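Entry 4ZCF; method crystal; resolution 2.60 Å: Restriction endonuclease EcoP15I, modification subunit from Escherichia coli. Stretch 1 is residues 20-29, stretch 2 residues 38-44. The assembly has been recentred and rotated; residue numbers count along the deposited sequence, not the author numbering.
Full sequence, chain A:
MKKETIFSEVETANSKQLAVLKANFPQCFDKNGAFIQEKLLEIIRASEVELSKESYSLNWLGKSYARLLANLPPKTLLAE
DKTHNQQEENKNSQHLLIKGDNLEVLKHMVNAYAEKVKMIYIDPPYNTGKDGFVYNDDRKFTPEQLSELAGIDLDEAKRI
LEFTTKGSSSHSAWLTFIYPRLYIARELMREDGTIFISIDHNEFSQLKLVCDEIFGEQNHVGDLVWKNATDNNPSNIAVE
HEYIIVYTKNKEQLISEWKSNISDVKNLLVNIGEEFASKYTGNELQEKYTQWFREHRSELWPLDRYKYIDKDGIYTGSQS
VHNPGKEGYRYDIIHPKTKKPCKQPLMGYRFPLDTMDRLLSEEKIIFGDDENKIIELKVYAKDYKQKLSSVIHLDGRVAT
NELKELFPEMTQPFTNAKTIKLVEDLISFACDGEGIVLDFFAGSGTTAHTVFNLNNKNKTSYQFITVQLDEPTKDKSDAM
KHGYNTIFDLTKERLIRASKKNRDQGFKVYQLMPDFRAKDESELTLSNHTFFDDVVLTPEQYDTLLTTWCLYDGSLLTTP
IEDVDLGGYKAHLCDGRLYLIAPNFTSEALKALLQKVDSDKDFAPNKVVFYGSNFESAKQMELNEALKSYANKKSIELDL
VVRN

Stretch 1 (20-29) VLKANFPQCF
Stretch 2 (38-44) EKLLEII

This is a small, largely apolar contact in which the end of one helix and the 3-10 turn that follows it lie against a second helix, made mainly by side-chain packing with no hydrogen bond between the two stretches.

In the first stretch, residues 20-24 complete a helix that begins earlier in the chain, with phi/psi near -70/-40 that drifts to -105/-22 at Asn24. Two bonds finish the helix: Asn24 N to Val20 O at 2.9 Å and Phe25 N to Leu21 O at 2.8 Å. The Asn24 side chain (m) folds back onto the same carbonyl its own amide uses, with Asn24 ND2 donating to Val20 O at 2.8 Å. Phe25 then leaves helical space at -132/67, and residues 26-28 form a 3-10 segment with phi/psi of -67/-33, -69/-7 and -90/0. Its bonds are weak: Cys28 N to Phe25 O and Phe29 N to Pro26 O, both 3.4 Å. Phe29 ends the stretch extended, at -123/133.

The second stretch, 38-44, is helical throughout, with Glu42 N to Glu38 O at 3.0 Å and Ile44 N to Leu40 O at 3.1 Å. The register is set at the turn, where Cys28 CA lies 5.4 Å from Lys39 CA. The summed buried surface is 332 Å². Lys39, Leu40 and Ile43 supply the second helix's side of it, and the spacing of 39 and 43 brings two successive turns to bear on the first stretch.

Leu40 has the largest covered area, 67 Å². Its CA-to-CB bond points sideways, but chi1 t with chi2 at 99°, between wells, brings the end of the side chain nearer. Leu40 CD1 sits over one face of the Phe25 ring, 4.2 Å from its centroid and 19° off the normal, a CH-pi contact; its closest ring atom is Phe25 CG, 4.0 Å from Leu40 CD1. Leu40 CD1 also meets Leu21 CD2 at 4.0 Å, because Leu21 (m, t) also brings its end closer from a sideways start.

The CA-to-CB bond of Phe25 points toward the second helix, and with chi1 -50° and chi2 86° the ring presents its edge to Ile43, with Phe25 CD2 to Ile43 CD1 at 4.2 Å. The CA-to-CB bond of Ile43 (m, t) points toward the first stretch, and the same methyl also contacts Gln27, with Gln27 NE2 3.4 Å from Ile43 CD1. Gln27 adopts p, m with chi3 at 18°, and its amide packs here against a methyl without a hydrogen bond to it.

At Cys28 (m) the backbones come nearest, and the sulfur packs beside that point. Cys28 SG lies 3.5 Å from Leu40 N and 3.8 Å from Leu40 CB, and 4.3 Å from Ile43 CD1, so the sulfur packs against both backbone and aliphatic carbon. Lys39 (m, t, t, t) lays its chain along the turn, with Lys39 CD 3.3 Å from Gln27 O, while its NZ is hydrogen-bonded elsewhere in the structure.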

ATOM      1  N   VAL A  20      33.591 -14.601  23.180  1.00 64.87           N
ATOM      2  CA  VAL A  20      34.212 -14.720  21.856  1.00 63.04           C
ATOM      3  C   VAL A  20      33.081 -14.916  20.810  1.00 64.97           C
ATOM      4  O   VAL A  20      33.117 -14.301  19.737  1.00 64.02           O
ATOM      5  CB  VAL A  20      35.288 -15.867  21.831  1.00 66.32           C
ATOM      6  CG1 VAL A  20      35.746 -16.215  20.413  1.00 65.69           C
ATOM      7  CG2 VAL A  20      36.493 -15.518  22.706  1.00 65.96           C
ATOM      8  N   LEU A  21      32.071 -15.756  21.141  1.00 60.18           N
ATOM      9  CA  LEU A  21      30.922 -16.012  20.272  1.00 59.21           C
ATOM     10  C   LEU A  21      30.095 -14.735  20.048  1.00 62.12           C
ATOM     11  O   LEU A  21      29.635 -14.504  18.932  1.00 61.57           O
ATOM     12  CB  LEU A  21      30.023 -17.119  20.845  1.00 59.00           C
ATOM     13  CG  LEU A  21      30.360 -18.555  20.469  1.00 63.43           C
ATOM     14  CD1 LEU A  21      29.648 -19.520  21.388  1.00 63.58           C
ATOM     15  CD2 LEU A  21      30.034 -18.862  19.000  1.00 64.05           C
ATOM     16  N   LYS A  22      29.910 -13.920  21.108  1.00 57.41           N
ATOM     17  CA  LYS A  22      29.171 -12.655  21.076  1.00 56.53           C
ATOM     18  C   LYS A  22      29.988 -11.583  20.383  1.00 60.32           C
ATOM     19  O   LYS A  22      29.414 -10.764  19.656  1.00 60.35           O
ATOM     20  CB  LYS A  22      28.776 -12.186  22.495  1.00 57.92           C
ATOM     21  CG  LYS A  22      27.577 -12.932  23.071  1.00 57.54           C
ATOM     22  CD  LYS A  22      26.868 -12.174  24.187  1.00 57.55           C
ATOM     23  CE  LYS A  22      25.926 -13.096  24.934  1.00 61.59           C
ATOM     24  NZ  LYS A  22      24.969 -12.361  25.804  1.00 66.05           N
ATOM     25  N   ALA A  23      31.325 -11.589  20.595  1.00 56.61           N
ATOM     26  CA  ALA A  23      32.229 -10.604  19.996  1.00 56.01           C
ATOM     27  C   ALA A  23      32.385 -10.789  18.496  1.00 59.42           C
ATOM     28  O   ALA A  23      32.494  -9.792  17.768  1.00 60.10           O
ATOM     29  CB  ALA A  23      33.582 -10.646  20.667  1.00 56.52           C
ATOM     30  N   ASN A  24      32.365 -12.049  18.026  1.00 53.43           N
ATOM     31  CA  ASN A  24      32.551 -12.341  16.604  1.00 52.48           C
ATOM     32  C   ASN A  24      31.294 -12.715  15.850  1.00 53.99           C
ATOM     33  O   ASN A  24      31.263 -12.579  14.624  1.00 53.55           O
ATOM     34  CB  ASN A  24      33.681 -13.366  16.383  1.00 52.60           C
ATOM     35  CG  ASN A  24      34.991 -12.944  16.999  1.00 59.83           C
ATOM     36  OD1 ASN A  24      35.720 -12.091  16.477  1.00 55.45           O
ATOM     37  ND2 ASN A  24      35.269 -13.470  18.172  1.00 47.70           N
ATOM     38  N   PHE A  25      30.257 -13.184  16.562  1.00 49.97           N
ATOM     39  CA  PHE A  25      28.989 -13.594  15.949  1.00 49.45           C
ATOM     40  C   PHE A  25      27.819 -12.963  16.724  1.00 53.86           C
ATOM     41  O   PHE A  25      27.053 -13.678  17.380  1.00 53.39           O
ATOM     42  CB  PHE A  25      28.903 -15.134  15.873  1.00 50.99           C
ATOM     43  CG  PHE A  25      30.121 -15.782  15.257  1.00 51.89           C
ATOM     44  CD1 PHE A  25      31.230 -16.102  16.034  1.00 54.27           C
ATOM     45  CD2 PHE A  25      30.184 -16.023  13.891  1.00 52.62           C
ATOM     46  CE1 PHE A  25      32.382 -16.635  15.451  1.00 54.60           C
ATOM     47  CE2 PHE A  25      31.321 -16.598  13.319  1.00 54.84           C
ATOM     48  CZ  PHE A  25      32.409 -16.906  14.102  1.00 52.63           C
ATOM     49  N   PRO A  26      27.678 -11.611  16.678  1.00 51.58           N
ATOM     50  CA  PRO A  26      26.622 -10.954  17.471  1.00 51.31           C
ATOM     51  C   PRO A  26      25.178 -11.233  17.057  1.00 52.57           C
ATOM     52  O   PRO A  26      24.310 -11.305  17.912  1.00 51.25           O
ATOM     53  CB  PRO A  26      26.998  -9.476  17.379  1.00 53.30           C
ATOM     54  CG  PRO A  26      27.664  -9.356  16.064  1.00 57.80           C
ATOM     55  CD  PRO A  26      28.489 -10.603  15.959  1.00 53.47           C
ATOM     56  N   GLN A  27      24.941 -11.429  15.762  1.00 49.70           N
ATOM     57  CA  GLN A  27      23.645 -11.722  15.133  1.00 49.48           C
ATOM     58  C   GLN A  27      23.104 -13.115  15.489  1.00 55.86           C
ATOM     59  O   GLN A  27      21.992 -13.456  15.096  1.00 56.51           O
ATOM     60  CB  GLN A  27      23.790 -11.608  13.610  1.00 50.09           C
ATOM     61  CG  GLN A  27      24.544 -12.771  12.935  1.00 49.03           C
ATOM     62  CD  GLN A  27      26.057 -12.685  13.014  1.00 57.41           C
ATOM     63  OE1 GLN A  27      26.642 -11.958  13.819  1.00 48.35           O
ATOM     64  NE2 GLN A  27      26.736 -13.428  12.163  1.00 47.18           N
ATOM     65  N   CYS A  28      23.909 -13.925  16.183  1.00 53.15           N
ATOM     66  CA  CYS A  28      23.576 -15.288  16.578  1.00 53.08           C
ATOM     67  C   CYS A  28      22.893 -15.344  17.920  1.00 55.58           C
ATOM     68  O   CYS A  28      22.572 -16.430  18.383  1.00 54.46           O
ATOM     69  CB  CYS A  28      24.828 -16.158  16.554  1.00 53.41           C
ATOM     70  SG  CYS A  28      25.417 -16.528  14.893  1.00 57.13           S
ATOM     71  N   PHE A  29      22.685 -14.169  18.539  1.00 52.10           N
ATOM     72  CA  PHE A  29      22.023 -13.969  19.830  1.00 51.39           C
ATOM     73  C   PHE A  29      20.834 -13.019  19.621  1.00 53.58           C
ATOM     74  O   PHE A  29      20.963 -12.017  18.925  1.00 54.96           O
ATOM     75  CB  PHE A  29      23.025 -13.434  20.869  1.00 53.33           C
ATOM     76  CG  PHE A  29      24.175 -14.382  21.133  1.00 55.72           C
ATOM     77  CD1 PHE A  29      25.331 -14.336  20.358  1.00 59.36           C
ATOM     78  CD2 PHE A  29      24.103 -15.323  22.154  1.00 58.60           C
ATOM     79  CE1 PHE A  29      26.389 -15.218  20.598  1.00 60.39           C
ATOM     80  CE2 PHE A  29      25.167 -16.200  22.396  1.00 61.24           C
ATOM     81  CZ  PHE A  29      26.299 -16.144  21.615  1.00 59.20           C
ATOM     82  N   GLU A  38      20.433 -21.721  14.633  1.00 55.75           N
ATOM     83  CA  GLU A  38      20.438 -21.776  13.170  1.00 55.68           C
ATOM     84  C   GLU A  38      21.293 -20.737  12.457  1.00 60.72           C
ATOM     85  O   GLU A  38      21.830 -21.036  11.380  1.00 61.24           O
ATOM     86  CB  GLU A  38      19.034 -21.877  12.584  1.00 57.04           C
ATOM     87  CG  GLU A  38      18.668 -23.295  12.150  1.00 70.80           C
ATOM     88  CD  GLU A  38      19.342 -23.898  10.923  1.00 95.60           C
ATOM     89  OE1 GLU A  38      18.935 -25.017  10.531  1.00 98.71           O
ATOM     90  OE2 GLU A  38      20.263 -23.268  10.350  1.00 81.84           O
ATOM     91  N   LYS A  39      21.469 -19.545  13.064  1.00 55.69           N
ATOM     92  CA  LYS A  39      22.290 -18.508  12.447  1.00 54.98           C
ATOM     93  C   LYS A  39      23.781 -18.860  12.379  1.00 60.25           C
ATOM     94  O   LYS A  39      24.420 -18.574  11.368  1.00 59.24           O
ATOM     95  CB  LYS A  39      21.986 -17.101  12.995  1.00 56.00           C
ATOM     96  CG  LYS A  39      20.733 -16.492  12.348  1.00 54.75           C
ATOM     97  CD  LYS A  39      20.539 -15.000  12.614  1.00 51.73           C
ATOM     98  CE  LYS A  39      19.778 -14.342  11.483  1.00 69.36           C
ATOM     99  NZ  LYS A  39      19.407 -12.922  11.775  1.00 84.40           N
ATOM    100  N   LEU A  40      24.318 -19.538  13.414  1.00 59.14           N
ATOM    101  CA  LEU A  40      25.718 -19.991  13.426  1.00 59.29           C
ATOM    102  C   LEU A  40      25.874 -21.205  12.521  1.00 63.04           C
ATOM    103  O   LEU A  40      26.850 -21.270  11.781  1.00 61.76           O
ATOM    104  CB  LEU A  40      26.224 -20.291  14.846  1.00 59.48           C
ATOM    105  CG  LEU A  40      27.714 -20.643  14.964  1.00 64.00           C
ATOM    106  CD1 LEU A  40      28.528 -19.443  15.388  1.00 63.89           C
ATOM    107  CD2 LEU A  40      27.923 -21.797  15.924  1.00 65.93           C
ATOM    108  N   LEU A  41      24.892 -22.134  12.537  1.00 62.12           N
ATOM    109  CA  LEU A  41      24.909 -23.321  11.671  1.00 63.28           C
ATOM    110  C   LEU A  41      24.925 -22.961  10.184  1.00 67.51           C
ATOM    111  O   LEU A  41      25.691 -23.564   9.440  1.00 67.75           O
ATOM    112  CB  LEU A  41      23.777 -24.317  11.989  1.00 63.92           C
ATOM    113  CG  LEU A  41      23.838 -25.045  13.349  1.00 69.70           C
ATOM    114  CD1 LEU A  41      22.511 -25.731  13.655  1.00 70.21           C
ATOM    115  CD2 LEU A  41      24.957 -26.084  13.388  1.00 72.87           C
ATOM    116  N   GLU A  42      24.144 -21.946   9.758  1.00 64.05           N
ATOM    117  CA  GLU A  42      24.156 -21.511   8.354  1.00 63.43           C
ATOM    118  C   GLU A  42      25.506 -20.898   7.937  1.00 65.18           C
ATOM    119  O   GLU A  42      25.885 -21.027   6.769  1.00 65.85           O
ATOM    120  CB  GLU A  42      22.920 -20.670   7.958  1.00 64.97           C
ATOM    121  CG  GLU A  42      22.812 -19.306   8.626  1.00 81.44           C
ATOM    122  CD  GLU A  42      21.490 -18.576   8.461  1.00104.40           C
ATOM    123  OE1 GLU A  42      20.428 -19.182   8.740  1.00 94.51           O
ATOM    124  OE2 GLU A  42      21.524 -17.371   8.118  1.00 94.25           O
ATOM    125  N   ILE A  43      26.266 -20.324   8.910  1.00 59.40           N
ATOM    126  CA  ILE A  43      27.616 -19.761   8.706  1.00 58.37           C
ATOM    127  C   ILE A  43      28.618 -20.908   8.479  1.00 64.86           C
ATOM    128  O   ILE A  43      29.404 -20.870   7.525  1.00 65.12           O
ATOM    129  CB  ILE A  43      28.046 -18.791   9.855  1.00 60.09           C
ATOM    130  CG1 ILE A  43      27.250 -17.454   9.780  1.00 58.64           C
ATOM    131  CG2 ILE A  43      29.580 -18.546   9.864  1.00 60.41           C
ATOM    132  CD1 ILE A  43      27.248 -16.602  11.011  1.00 49.12           C
ATOM    133  N   ILE A  44      28.556 -21.942   9.333  1.00 62.33           N
ATOM    134  CA  ILE A  44      29.407 -23.128   9.234  1.00 62.58           C
ATOM    135  C   ILE A  44      29.277 -23.864   7.859  1.00 71.70           C
ATOM    136  O   ILE A  44      30.255 -24.462   7.402  1.00 72.51           O
ATOM    137  CB  ILE A  44      29.208 -24.030  10.476  1.00 64.32           C
ATOM    138  CG1 ILE A  44      29.721 -23.316  11.738  1.00 63.12           C
ATOM    139  CG2 ILE A  44      29.878 -25.402  10.305  1.00 65.24           C
ATOM    140  CD1 ILE A  44      29.147 -23.828  13.034  1.00 61.55           C
TER